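Local coordinates for protein alpha-1,6-mannanase (Bacteroides thetaiotaomicron, PDB 4V1S) that probably hydrolyses internal alpha-1,6-mannosidic linkages of mannan backbones, as a family 76 glycoside hydrolase, at residues N145-I150 / F315-I320; G170-S175 / M209-K214; I187-T192 / T202-V207; Q261-N266 / L309-Y314. One frame throughout, in Å; residues are numbered along the deposited sequence. Where two conformers were deposited one is given.

Contact 1 of 4, residues N145-I150 / F315-I320; sequences NGWTAI and FAFSII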
loop_
_atom_site.group_PDB
_atom_site.type_symbol
_atom_site.label_atom_id
_atom_site.label_comp_id
_atom_site.label_asym_id
_atom_site.label_seq_id
_atom_site.Cartn_x
_atom_site.Cartn_y
_atom_site.Cartn_z
ATOM N N ASN A 145 9.764 1.529 -3.442
ATOM C CA ASN A 145 10.173 2.760 -2.776
ATOM C C ASN A 145 9.009 3.698 -2.476
ATOM O O ASN A 145 9.003 4.351 -1.431
ATOM C CB ASN A 145 11.339 3.461 -3.517
ATOM C CG ASN A 145 12.670 2.845 -3.115
ATOM O OD1 ASN A 145 13.333 3.329 -2.214
ATOM N ND2 ASN A 145 13.001 1.705 -3.709
ATOM N N GLY A 146 8.034 3.758 -3.381
ATOM C CA GLY A 146 6.825 4.553 -3.179
ATOM C C GLY A 146 5.894 4.005 -2.126
ATOM O O GLY A 146 5.413 4.735 -1.265
ATOM N N TRP A 147 5.674 2.690 -2.148
ATOM C CA TRP A 147 4.923 2.066 -1.083
ATOM C C TRP A 147 5.510 2.368 0.268
ATOM O O TRP A 147 4.798 2.624 1.244
ATOM C CB TRP A 147 4.945 0.539 -1.249
ATOM C CG TRP A 147 4.053 -0.170 -2.264
ATOM C CD1 TRP A 147 4.260 -0.332 -3.620
ATOM C CD2 TRP A 147 2.893 -0.943 -1.950
ATOM N NE1 TRP A 147 3.282 -1.136 -4.157
ATOM C CE2 TRP A 147 2.441 -1.542 -3.158
ATOM C CE3 TRP A 147 2.194 -1.205 -0.762
ATOM C CZ2 TRP A 147 1.323 -2.398 -3.205
ATOM C CZ3 TRP A 147 1.074 -2.032 -0.819
ATOM C CH2 TRP A 147 0.661 -2.628 -2.032
ATOM N N THR A 148 6.849 2.328 0.330
ATOM C CA THR A 148 7.559 2.531 1.598
ATOM C C THR A 148 7.485 4.001 2.020
ATOM O O THR A 148 7.183 4.297 3.179
ATOM C CB THR A 148 9.022 2.071 1.497
ATOM O OG1 THR A 148 9.046 0.683 1.128
ATOM C CG2 THR A 148 9.755 2.264 2.781
ATOM N N ALA A 149 7.686 4.917 1.056
ATOM C CA ALA A 149 7.589 6.342 1.326
ATOM C C ALA A 149 6.246 6.727 1.951
ATOM O O ALA A 149 6.203 7.520 2.870
ATOM C CB ALA A 149 7.846 7.147 0.054
ATOM N N ILE A 150 5.163 6.155 1.456
ATOM C CA ILE A 150 3.824 6.383 2.008
ATOM C C ILE A 150 3.833 6.035 3.486
ATOM O O ILE A 150 3.420 6.844 4.308
ATOM C CB ILE A 150 2.789 5.543 1.238
ATOM C CG1 ILE A 150 2.550 6.121 -0.166
ATOM C CG2 ILE A 150 1.462 5.516 1.969
ATOM C CD1 ILE A 150 1.995 5.072 -1.129
ATOM N N PHE A 315 -3.486 -6.441 -3.011
ATOM C CA PHE A 315 -3.988 -5.423 -3.942
ATOM C C PHE A 315 -5.293 -4.801 -3.444
ATOM O O PHE A 315 -5.447 -3.574 -3.399
ATOM C CB PHE A 315 -4.251 -5.985 -5.346
ATOM C CG PHE A 315 -3.020 -6.357 -6.117
ATOM C CD1 PHE A 315 -1.739 -5.928 -5.758
ATOM C CD2 PHE A 315 -3.166 -7.115 -7.300
ATOM C CE1 PHE A 315 -0.659 -6.270 -6.555
ATOM C CE2 PHE A 315 -2.072 -7.468 -8.083
ATOM C CZ PHE A 315 -0.806 -7.076 -7.688
ATOM N N ALA A 316 -6.230 -5.660 -3.054
ATOM C CA ALA A 316 -7.627 -5.219 -2.818
ATOM C C ALA A 316 -7.797 -4.341 -1.586
ATOM O O ALA A 316 -8.728 -3.578 -1.525
ATOM C CB ALA A 316 -8.574 -6.402 -2.729
ATOM N N PHE A 317 -6.851 -4.443 -0.637
ATOM C CA PHE A 317 -6.848 -3.604 0.572
ATOM C C PHE A 317 -6.896 -2.138 0.189
ATOM O O PHE A 317 -7.409 -1.285 0.975
ATOM C CB PHE A 317 -5.613 -3.895 1.452
ATOM C CG PHE A 317 -4.407 -3.176 0.963
ATOM C CD1 PHE A 317 -3.701 -3.603 -0.122
ATOM C CD2 PHE A 317 -4.176 -1.891 1.441
ATOM C CE1 PHE A 317 -2.682 -2.825 -0.647
ATOM C CE2 PHE A 317 -3.142 -1.117 0.946
ATOM C CZ PHE A 317 -2.418 -1.588 -0.124
ATOM N N SER A 318 -6.369 -1.807 -1.009
ATOM C CA SER A 318 -6.340 -0.389 -1.444
ATOM C C SER A 318 -7.737 0.186 -1.683
ATOM O O SER A 318 -7.945 1.393 -1.540
ATOM C CB SER A 318 -5.466 -0.182 -2.682
ATOM O OG SER A 318 -5.976 -0.855 -3.802
ATOM N N ILE A 319 -8.695 -0.677 -2.022
ATOM C CA ILE A 319 -10.082 -0.223 -2.170
ATOM C C ILE A 319 -10.640 0.121 -0.785
ATOM O O ILE A 319 -11.349 1.128 -0.612
ATOM C CB ILE A 319 -10.946 -1.276 -2.884
ATOM C CG1 ILE A 319 -10.398 -1.532 -4.303
ATOM C CG2 ILE A 319 -12.418 -0.858 -2.900
ATOM C CD1 ILE A 319 -10.133 -0.295 -5.143
ATOM N N ILE A 320 -10.292 -0.692 0.223
ATOM C CA ILE A 320 -10.730 -0.405 1.590
ATOM C C ILE A 320 -10.107 0.895 2.092
ATOM O O ILE A 320 -10.812 1.739 2.677
ATOM C CB ILE A 320 -10.428 -1.576 2.535
ATOM C CG1 ILE A 320 -11.061 -2.875 2.019
ATOM C CG2 ILE A 320 -10.912 -1.248 3.945
ATOM C CD1 ILE A 320 -10.832 -4.098 2.911
#
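W147 and F317 bridge two helices whose backbones stay far apart: the nearest CA atoms, those of W147 and S318, are 11.5 Å from each other, and the gap is crossed by two aromatic rings. The contact is apolar. It joins inner helices 142-159 and 313-330 across the middle of the (alpha/alpha)6 barrel. W147 CZ3 lies 3.6 Å from F317 CZ, and W147 CH2 is equally near F317 CE1, so the far end of the indole's six-membered ring meets the outer end of the phenyl. With centroids 5.7 Å apart and planes at 35°, the rings meet rim to rim, neither lying over the other's face. F317 holds its CG between backbone N and carbonyl carbon (chi1 82°), which directs the ring toward the indole, the two side chains approaching from opposite directions. Other aromatics complete the cluster: W82 and F269 pack edge-to-face with W147, and F86 does so with F317.

Hydrogen bonds lie beside the contact. W147 NE1 bonds a bound glycerol, and W147 O accepts from Y89 OH. Were W147 cut back to an alanine, the CE1-CZ side of the F317 ring would probably lose its partner and a gap would open between the helices. With both rings buried, cohesion here rests on dispersion between aromatic rims, while the indole N-H turns to the glycerol, consistent with a polar pocket there.

Contact 2 of 4, residues G170-S175 / M209-K214; sequences GALAFS and MLSCMK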
loop_
_atom_site.group_PDB
_atom_site.type_symbol
_atom_site.label_atom_id
_atom_site.label_comp_id
_atom_site.label_asym_id
_atom_site.label_seq_id
_atom_site.Cartn_x
_atom_site.Cartn_y
_atom_site.Cartn_z
ATOM N N GLY A 170 13.966 10.281 1.006
ATOM C CA GLY A 170 14.935 9.556 0.223
ATOM C C GLY A 170 14.307 8.483 -0.630
ATOM O O GLY A 170 14.656 8.324 -1.788
ATOM N N ALA A 171 13.365 7.754 -0.069
ATOM C CA ALA A 171 12.647 6.724 -0.850
ATOM C C ALA A 171 11.897 7.371 -2.023
ATOM O O ALA A 171 11.921 6.872 -3.134
ATOM C CB ALA A 171 11.679 5.978 0.058
ATOM N N LEU A 172 11.189 8.469 -1.744
ATOM C CA LEU A 172 10.443 9.178 -2.789
ATOM C C LEU A 172 11.420 9.726 -3.844
ATOM O O LEU A 172 11.139 9.654 -5.044
ATOM C CB LEU A 172 9.548 10.256 -2.224
ATOM C CG LEU A 172 8.752 11.026 -3.289
ATOM C CD1 LEU A 172 7.974 10.076 -4.211
ATOM C CD2 LEU A 172 7.829 12.040 -2.644
ATOM N N ALA A 173 12.574 10.242 -3.423
ATOM C CA ALA A 173 13.560 10.721 -4.404
ATOM C C ALA A 173 14.000 9.574 -5.312
ATOM O O ALA A 173 14.212 9.743 -6.537
ATOM C CB ALA A 173 14.747 11.327 -3.717
ATOM N N PHE A 174 14.109 8.387 -4.738
ATOM C CA PHE A 174 14.418 7.250 -5.557
ATOM C C PHE A 174 13.328 6.993 -6.577
ATOM O O PHE A 174 13.605 6.818 -7.770
ATOM C CB PHE A 174 14.745 5.997 -4.750
ATOM C CG PHE A 174 15.195 4.849 -5.620
ATOM C CD1 PHE A 174 16.451 4.860 -6.180
ATOM C CD2 PHE A 174 14.322 3.850 -6.002
ATOM C CE1 PHE A 174 16.842 3.857 -7.057
ATOM C CE2 PHE A 174 14.705 2.849 -6.863
ATOM C CZ PHE A 174 15.972 2.846 -7.389
ATOM N N SER A 175 12.090 6.931 -6.126
ATOM C CA SER A 175 10.965 6.698 -7.066
ATOM C C SER A 175 10.969 7.769 -8.177
ATOM O O SER A 175 10.739 7.480 -9.362
ATOM C CB SER A 175 9.629 6.697 -6.337
ATOM O OG SER A 175 9.535 5.647 -5.400
ATOM N N MET A 209 2.735 9.376 -6.887
ATOM C CA MET A 209 1.806 10.450 -6.710
ATOM C C MET A 209 1.334 10.598 -5.270
ATOM O O MET A 209 1.322 11.704 -4.727
ATOM C CB MET A 209 0.579 10.286 -7.616
ATOM C CG MET A 209 0.874 10.551 -9.098
ATOM S SD MET A 209 -0.378 9.908 -10.238
ATOM C CE MET A 209 -1.872 10.509 -9.461
ATOM N N LEU A 210 0.961 9.492 -4.642
ATOM C CA LEU A 210 0.461 9.564 -3.287
ATOM C C LEU A 210 1.573 10.037 -2.343
ATOM O O LEU A 210 1.337 10.872 -1.477
ATOM C CB LEU A 210 -0.138 8.227 -2.840
ATOM C CG LEU A 210 -0.767 8.280 -1.448
ATOM C CD1 LEU A 210 -1.883 9.319 -1.361
ATOM C CD2 LEU A 210 -1.322 6.925 -1.066
ATOM N N SER A 211 2.779 9.516 -2.527
ATOM C CA SER A 211 3.932 9.928 -1.726
ATOM C C SER A 211 4.198 11.424 -1.888
ATOM O O SER A 211 4.435 12.145 -0.904
ATOM C CB SER A 211 5.182 9.146 -2.128
ATOM O OG SER A 211 5.076 7.761 -1.852
ATOM N N CYS A 212 4.181 11.884 -3.141
ATOM C CA CYS A 212 4.346 13.308 -3.442
ATOM C C CYS A 212 3.304 14.153 -2.712
ATOM O O CYS A 212 3.636 15.175 -2.119
ATOM C CB CYS A 212 4.248 13.577 -4.951
ATOM S SG CYS A 212 5.722 13.198 -5.907
ATOM N N MET A 213 2.044 13.727 -2.758
ATOM C CA MET A 213 0.991 14.491 -2.097
ATOM C C MET A 213 1.150 14.505 -0.572
ATOM O O MET A 213 0.924 15.548 0.072
ATOM C CB MET A 213 -0.392 14.007 -2.522
ATOM C CG MET A 213 -0.697 14.288 -3.985
ATOM S SD MET A 213 -0.391 16.003 -4.513
ATOM C CE MET A 213 -1.354 16.918 -3.318
ATOM N N LYS A 214 1.577 13.383 -0.001
ATOM C CA LYS A 214 1.816 13.326 1.433
ATOM C C LYS A 214 2.975 14.224 1.824
ATOM O O LYS A 214 2.879 14.978 2.805
ATOM C CB LYS A 214 2.007 11.878 1.912
ATOM C CG LYS A 214 0.722 11.051 1.900
ATOM C CD LYS A 214 0.908 9.617 2.343
ATOM C CE LYS A 214 -0.450 9.002 2.663
ATOM N NZ LYS A 214 -0.950 9.467 3.978
#
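L172 and S211 bring their helices close, their CA atoms being 6.6 Å apart, the nearest pair between 170-175 and 209-214. L172 bridges that gap with both branches. Its CG stands opposite the backbone N (chi1 180°), which carries the two methyls out toward helix 202-219. CD1 rests 3.6 Å from S211 CB. CD2 settles on the backbone, with C212 N at 3.7 Å and S211 C at 3.8 Å, and has the sulphur as a more distant neighbour, 4.1 Å from CD2 to C212 SG. The methyls therefore touch main chain as well as side chain, as the small S211 permits. S211 OG is turned to its own helix, where it hydrogen-bonds V207 O, leaving the CB methylene, which points toward the leucine, as the surface L172 meets. L172 also touches T208 and L215. T208, S211, C212 and L215 together frame a four-residue hole, and L172 is the knob set into it. S211 also meets A149 and I150 of helix 142-159. The contact thus packs outer helix 162-177 against inner helix 202-219, within the double helical layer of the (alpha/alpha)6 barrel, the fold of this glycoside hydrolase family.

Contact 3 of 4, residues I187-T192 / T202-V207; sequences IYFQET and TICSAV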
loop_
_atom_site.group_PDB
_atom_site.type_symbol
_atom_site.label_atom_id
_atom_site.label_comp_id
_atom_site.label_asym_id
_atom_site.label_seq_id
_atom_site.Cartn_x
_atom_site.Cartn_y
_atom_site.Cartn_z
ATOM N N ILE A 187 7.014 6.269 -15.002
ATOM C CA ILE A 187 8.083 5.729 -14.164
ATOM C C ILE A 187 8.242 4.235 -14.456
ATOM O O ILE A 187 7.274 3.490 -14.480
ATOM C CB ILE A 187 7.777 5.986 -12.669
ATOM C CG1 ILE A 187 7.739 7.489 -12.412
ATOM C CG2 ILE A 187 8.790 5.289 -11.727
ATOM C CD1 ILE A 187 7.262 7.888 -11.029
ATOM N N TYR A 188 9.498 3.821 -14.663
ATOM C CA TYR A 188 9.827 2.442 -14.907
ATOM C C TYR A 188 9.423 1.569 -13.738
ATOM O O TYR A 188 9.430 2.008 -12.595
ATOM C CB TYR A 188 11.333 2.262 -15.145
ATOM C CG TYR A 188 11.885 3.039 -16.296
ATOM C CD1 TYR A 188 11.786 2.568 -17.607
ATOM C CD2 TYR A 188 12.503 4.257 -16.072
ATOM C CE1 TYR A 188 12.298 3.310 -18.655
ATOM C CE2 TYR A 188 13.015 4.994 -17.116
ATOM C CZ TYR A 188 12.904 4.514 -18.396
ATOM O OH TYR A 188 13.414 5.252 -19.419
ATOM N N PHE A 189 9.143 0.293 -14.008
ATOM C CA PHE A 189 8.929 -0.617 -12.915
ATOM C C PHE A 189 10.137 -0.738 -12.011
ATOM O O PHE A 189 9.997 -0.684 -10.804
ATOM C CB PHE A 189 8.591 -2.000 -13.483
ATOM C CG PHE A 189 8.211 -3.029 -12.449
ATOM C CD1 PHE A 189 7.215 -2.764 -11.514
ATOM C CD2 PHE A 189 8.902 -4.241 -12.371
ATOM C CE1 PHE A 189 6.893 -3.697 -10.549
ATOM C CE2 PHE A 189 8.564 -5.195 -11.410
ATOM C CZ PHE A 189 7.567 -4.915 -10.491
ATOM N N GLN A 190 11.312 -0.938 -12.626
ATOM C CA GLN A 190 12.494 -1.280 -11.867
ATOM C C GLN A 190 13.801 -0.712 -12.446
ATOM O O GLN A 190 13.859 -0.241 -13.600
ATOM C CB GLN A 190 12.605 -2.753 -11.711
ATOM C CG GLN A 190 13.019 -3.472 -12.968
ATOM C CD GLN A 190 13.030 -4.975 -12.766
ATOM O OE1 GLN A 190 13.721 -5.519 -11.885
ATOM N NE2 GLN A 190 12.258 -5.652 -13.570
ATOM N N GLU A 191 14.818 -0.723 -11.602
ATOM C CA GLU A 191 16.084 -0.036 -11.880
ATOM C C GLU A 191 16.951 -0.889 -12.795
ATOM O O GLU A 191 17.672 -0.361 -13.656
ATOM C CB GLU A 191 16.818 0.255 -10.575
ATOM C CG GLU A 191 18.146 0.973 -10.749
ATOM C CD GLU A 191 18.829 1.210 -9.413
ATOM O OE1 GLU A 191 18.831 0.272 -8.547
ATOM O OE2 GLU A 191 19.371 2.323 -9.244
ATOM N N THR A 192 16.861 -2.210 -12.602
ATOM C CA THR A 192 17.685 -3.171 -13.329
ATOM C C THR A 192 16.791 -4.232 -13.978
ATOM O O THR A 192 16.471 -5.249 -13.377
ATOM C CB THR A 192 18.726 -3.832 -12.379
ATOM O OG1 THR A 192 19.451 -2.817 -11.669
ATOM C CG2 THR A 192 19.697 -4.689 -13.173
ATOM N N THR A 202 1.552 1.673 -13.965
ATOM C CA THR A 202 0.599 2.442 -13.230
ATOM C C THR A 202 0.940 2.472 -11.746
ATOM O O THR A 202 0.859 3.527 -11.141
ATOM C CB THR A 202 -0.815 1.882 -13.429
ATOM O OG1 THR A 202 -1.119 1.902 -14.824
ATOM C CG2 THR A 202 -1.819 2.713 -12.653
ATOM N N ILE A 203 1.342 1.343 -11.182
ATOM C CA ILE A 203 1.581 1.314 -9.738
ATOM C C ILE A 203 2.706 2.283 -9.377
ATOM O O ILE A 203 2.629 2.953 -8.347
ATOM C CB ILE A 203 1.822 -0.096 -9.165
ATOM C CG1 ILE A 203 1.877 -0.053 -7.624
ATOM C CG2 ILE A 203 3.067 -0.748 -9.752
ATOM C CD1 ILE A 203 0.596 0.445 -6.970
ATOM N N CYS A 204 3.734 2.366 -10.221
ATOM C CA CYS A 204 4.799 3.325 -9.993
ATOM C C CYS A 204 4.302 4.775 -10.038
ATOM O O CYS A 204 4.653 5.543 -9.155
ATOM C CB CYS A 204 5.929 3.112 -10.988
ATOM S SG CYS A 204 6.619 1.462 -10.911
ATOM N N SER A 205 3.478 5.131 -11.036
ATOM C CA SER A 205 2.816 6.429 -11.026
ATOM C C SER A 205 2.075 6.665 -9.719
ATOM O O SER A 205 2.231 7.698 -9.074
ATOM C CB SER A 205 1.797 6.552 -12.155
ATOM O OG SER A 205 2.422 6.676 -13.429
ATOM N N ALA A 206 1.247 5.693 -9.365
ATOM C CA ALA A 206 0.265 5.875 -8.302
ATOM C C ALA A 206 0.878 6.014 -6.912
ATOM O O ALA A 206 0.516 6.933 -6.145
ATOM C CB ALA A 206 -0.761 4.741 -8.357
ATOM N N VAL A 207 1.810 5.146 -6.554
ATOM C CA VAL A 207 2.434 5.281 -5.245
ATOM C C VAL A 207 3.351 6.520 -5.193
ATOM O O VAL A 207 3.541 7.137 -4.140
ATOM C CB VAL A 207 3.219 4.033 -4.785
ATOM C CG1 VAL A 207 2.280 2.855 -4.636
ATOM C CG2 VAL A 207 4.409 3.694 -5.676
HETATM O O HOH W 1 4.485 5.152 -14.491
#
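C204, in the first turn of helix 202-219, meets I187 at its CB, and at its SG the Y188-F189 main chain and the F189 ring; C204, I187 and F189 are the three residues that bury most here. The backbones run close, with I187 CA and C204 CA 5.8 Å apart. I187 presses its CG2 branch on the cysteine at 3.7 Å from C204 CB, while its longer branch extends past to bring CD1 4.0 Å from C204 O. C204 SG stands beside its own backbone N (chi1 -58°), and this turns the sulphur toward the loop main chain: SG is 3.3 Å from Y188 O and 3.7 Å from F189 CA.

The segment 187-192 belongs to the long connection from outer helix 162-177 to inner helix 202-219, at the end of the (alpha/alpha)6 barrel where the inner helices begin. In such barrels loops at this end commonly frame the substrate cleft, and a glycerol bound near the F189 side chain is consistent with a pocket there.

The phenyl of F189 adds an oblique contact, CD1 to C204 SG at 4.3 Å, and packs edge-to-face with F141. Past I187, a water joins loop to helix: it accepts from I187 N at 2.8 Å and from S205 OG at the same length. S205 OG is also hydrogen-bonded to T235 OG1 of helix 222-239, and the I187 side chain reaches I231 of that same helix.

Contact 4 of 4, residues Q261-N266 / L309-Y314; sequences QKWSYN and LNDPGY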
loop_
_atom_site.group_PDB
_atom_site.type_symbol
_atom_site.label_atom_id
_atom_site.label_comp_id
_atom_site.label_asym_id
_atom_site.label_seq_id
_atom_site.Cartn_x
_atom_site.Cartn_y
_atom_site.Cartn_z
ATOM N N GLN A 261 -4.309 -5.679 -18.311
ATOM C CA GLN A 261 -4.732 -6.286 -17.041
ATOM C C GLN A 261 -5.124 -5.214 -16.040
ATOM O O GLN A 261 -4.351 -4.303 -15.753
ATOM C CB GLN A 261 -3.644 -7.158 -16.440
ATOM C CG GLN A 261 -3.966 -7.720 -15.065
ATOM C CD GLN A 261 -5.072 -8.768 -15.089
ATOM O OE1 GLN A 261 -5.133 -9.609 -16.010
ATOM N NE2 GLN A 261 -5.943 -8.753 -14.069
ATOM N N LYS A 262 -6.338 -5.340 -15.516
ATOM C CA LYS A 262 -6.840 -4.418 -14.500
ATOM C C LYS A 262 -6.716 -5.038 -13.121
ATOM O O LYS A 262 -7.284 -6.097 -12.858
ATOM C CB LYS A 262 -8.288 -4.065 -14.784
ATOM C CG LYS A 262 -8.375 -3.105 -15.965
ATOM C CD LYS A 262 -9.764 -2.860 -16.454
ATOM C CE LYS A 262 -9.708 -1.914 -17.640
ATOM N NZ LYS A 262 -10.999 -1.879 -18.371
ATOM N N TRP A 263 -5.993 -4.337 -12.252
ATOM C CA TRP A 263 -5.819 -4.742 -10.874
ATOM C C TRP A 263 -6.415 -3.691 -9.963
ATOM O O TRP A 263 -6.241 -2.481 -10.189
ATOM C CB TRP A 263 -4.325 -4.874 -10.508
ATOM C CG TRP A 263 -3.624 -5.972 -11.238
ATOM C CD1 TRP A 263 -2.594 -5.840 -12.067
ATOM C CD2 TRP A 263 -3.875 -7.384 -11.115
ATOM N NE1 TRP A 263 -2.195 -7.068 -12.545
ATOM C CE2 TRP A 263 -2.967 -8.041 -11.957
ATOM C CE3 TRP A 263 -4.794 -8.150 -10.387
ATOM C CZ2 TRP A 263 -2.936 -9.434 -12.085
ATOM C CZ3 TRP A 263 -4.777 -9.524 -10.498
ATOM C CH2 TRP A 263 -3.840 -10.161 -11.349
ATOM N N SER A 264 -6.977 -4.155 -8.859
ATOM C CA SER A 264 -7.610 -3.260 -7.897
ATOM C C SER A 264 -6.702 -2.161 -7.347
ATOM O O SER A 264 -7.150 -1.021 -7.230
ATOM C CB SER A 264 -8.251 -4.058 -6.743
ATOM O OG SER A 264 -7.289 -4.858 -6.083
ATOM N N TYR A 265 -5.452 -2.486 -7.005
ATOM C CA TYR A 265 -4.582 -1.526 -6.383
ATOM C C TYR A 265 -4.118 -0.399 -7.310
ATOM O O TYR A 265 -3.765 0.668 -6.857
ATOM C CB TYR A 265 -3.397 -2.200 -5.709
ATOM C CG TYR A 265 -2.220 -2.632 -6.574
ATOM C CD1 TYR A 265 -2.391 -3.175 -7.875
ATOM C CD2 TYR A 265 -0.928 -2.547 -6.078
ATOM C CE1 TYR A 265 -1.315 -3.584 -8.640
ATOM C CE2 TYR A 265 0.156 -2.939 -6.829
ATOM C CZ TYR A 265 -0.027 -3.463 -8.109
ATOM O OH TYR A 265 1.062 -3.842 -8.841
ATOM N N ASN A 266 -4.161 -0.629 -8.610
ATOM C CA ASN A 266 -3.843 0.450 -9.560
ATOM C C ASN A 266 -4.965 1.497 -9.574
ATOM O O ASN A 266 -4.700 2.690 -9.592
ATOM C CB ASN A 266 -3.560 -0.114 -10.940
ATOM C CG ASN A 266 -2.155 -0.623 -11.049
ATOM O OD1 ASN A 266 -1.246 -0.102 -10.378
ATOM N ND2 ASN A 266 -1.961 -1.648 -11.839
ATOM N N LEU A 309 -13.851 -9.329 -1.644
ATOM C CA LEU A 309 -13.112 -8.554 -2.643
ATOM C C LEU A 309 -12.343 -9.504 -3.562
ATOM O O LEU A 309 -11.473 -10.249 -3.126
ATOM C CB LEU A 309 -12.164 -7.565 -1.966
ATOM C CG LEU A 309 -12.852 -6.313 -1.417
ATOM C CD1 LEU A 309 -12.043 -5.662 -0.306
ATOM C CD2 LEU A 309 -13.128 -5.309 -2.551
ATOM N N ASN A 310 -12.699 -9.482 -4.839
ATOM C CA ASN A 310 -12.254 -10.499 -5.785
ATOM C C ASN A 310 -10.910 -10.162 -6.453
ATOM O O ASN A 310 -10.801 -10.039 -7.677
ATOM C CB ASN A 310 -13.332 -10.703 -6.848
ATOM C CG ASN A 310 -13.166 -11.987 -7.619
ATOM O OD1 ASN A 310 -12.491 -12.912 -7.190
ATOM N ND2 ASN A 310 -13.840 -12.070 -8.752
ATOM N N ASP A 311 -9.872 -10.066 -5.622
ATOM C CA ASP A 311 -8.516 -9.828 -6.084
ATOM C C ASP A 311 -7.582 -10.318 -4.972
ATOM O O ASP A 311 -8.016 -10.614 -3.842
ATOM C CB ASP A 311 -8.299 -8.325 -6.348
ATOM C CG ASP A 311 -7.678 -8.000 -7.736
ATOM O OD1 ASP A 311 -7.729 -8.841 -8.682
ATOM O OD2 ASP A 311 -7.183 -6.840 -7.879
ATOM N N PRO A 312 -6.276 -10.342 -5.257
ATOM C CA PRO A 312 -5.316 -10.594 -4.175
ATOM C C PRO A 312 -5.485 -9.572 -3.065
ATOM O O PRO A 312 -5.705 -8.374 -3.343
ATOM C CB PRO A 312 -3.949 -10.428 -4.861
ATOM C CG PRO A 312 -4.229 -10.727 -6.321
ATOM C CD PRO A 312 -5.596 -10.153 -6.553
ATOM N N GLY A 313 -5.402 -10.026 -1.817
ATOM C CA GLY A 313 -5.539 -9.100 -0.691
ATOM C C GLY A 313 -4.536 -7.970 -0.673
ATOM O O GLY A 313 -4.888 -6.845 -0.363
ATOM N N TYR A 314 -3.297 -8.287 -1.030
ATOM C CA TYR A 314 -2.237 -7.319 -1.093
ATOM C C TYR A 314 -2.443 -6.269 -2.188
ATOM O O TYR A 314 -1.670 -5.303 -2.248
ATOM C CB TYR A 314 -0.849 -7.970 -1.196
ATOM C CG TYR A 314 -0.711 -8.980 -2.297
ATOM C CD1 TYR A 314 -0.705 -8.596 -3.635
ATOM C CD2 TYR A 314 -0.678 -10.315 -2.018
ATOM C CE1 TYR A 314 -0.619 -9.527 -4.651
ATOM C CE2 TYR A 314 -0.555 -11.255 -3.034
ATOM C CZ TYR A 314 -0.526 -10.846 -4.348
ATOM O OH TYR A 314 -0.449 -11.753 -5.372
HETATM O O HOH W 2 -8.255 -8.038 -11.154
#
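D311 meets S264 and W263 where two inner helices of the barrel, 313-330 and 264-281, have their N-terminal starts. Its CB passes S264 OG at 3.6 Å. CG then lies in the plane of the W263 ring at its edge, the carboxylate being tilted 35° from the indole. OD1 sits near that plane, 3.5 Å from W263 CE3, and takes a hydrogen bond from a water (2.7 Å from OD1) that also donates to K262 O. OD2 is gripped twice by one residue. S264 N donates to it over 2.9 Å, nearly straight at 163°, and S264 OG donates over 2.7 Å to the anti lone pair; a chi1 of 58° tucks the hydroxyl in beside its own N-H, within range of the same oxygen. Next to it, P312 CD touches W263 CZ3 at 4.1 Å. With an alanine for D311, the N-H and hydroxyl of S264 would probably be left without their acceptor and the water without one of its anchors. Since S264 directly follows the N-cap W263, the carboxylate takes up an N-H of the first helical turn. The positive end of the helix would probably strengthen this attraction: OD2 ties the turn before helix 313-330 to the start of helix 264-281, with OD1 adding a water bridge.

Overall arrangement
The four contacts lie on the helices and connecting loops of one (alpha/alpha)6 barrel. Contact 1, about 1 Å from the chain's centre, joins inner helices 142-159 and 313-330 across its middle, and its loop encloses the others. Contact 3 is nested inside contact 2, both using helix 202-219, with centres about 11 Å apart; contact 4 follows in series, about 22 Å from contact 2 between centres, on the far side of the chain's centre. Contacts 1 and 4 share helix 313-330. Direct links run from G146 to S211, W147 to I203, F315 to Y265 and I203 to Y265. Glycerol bound near W147, F189 and W263, though probably from the crystallisation liquor, is consistent with contacts 1, 3 and 4 bordering a pocket, possibly the substrate cleft.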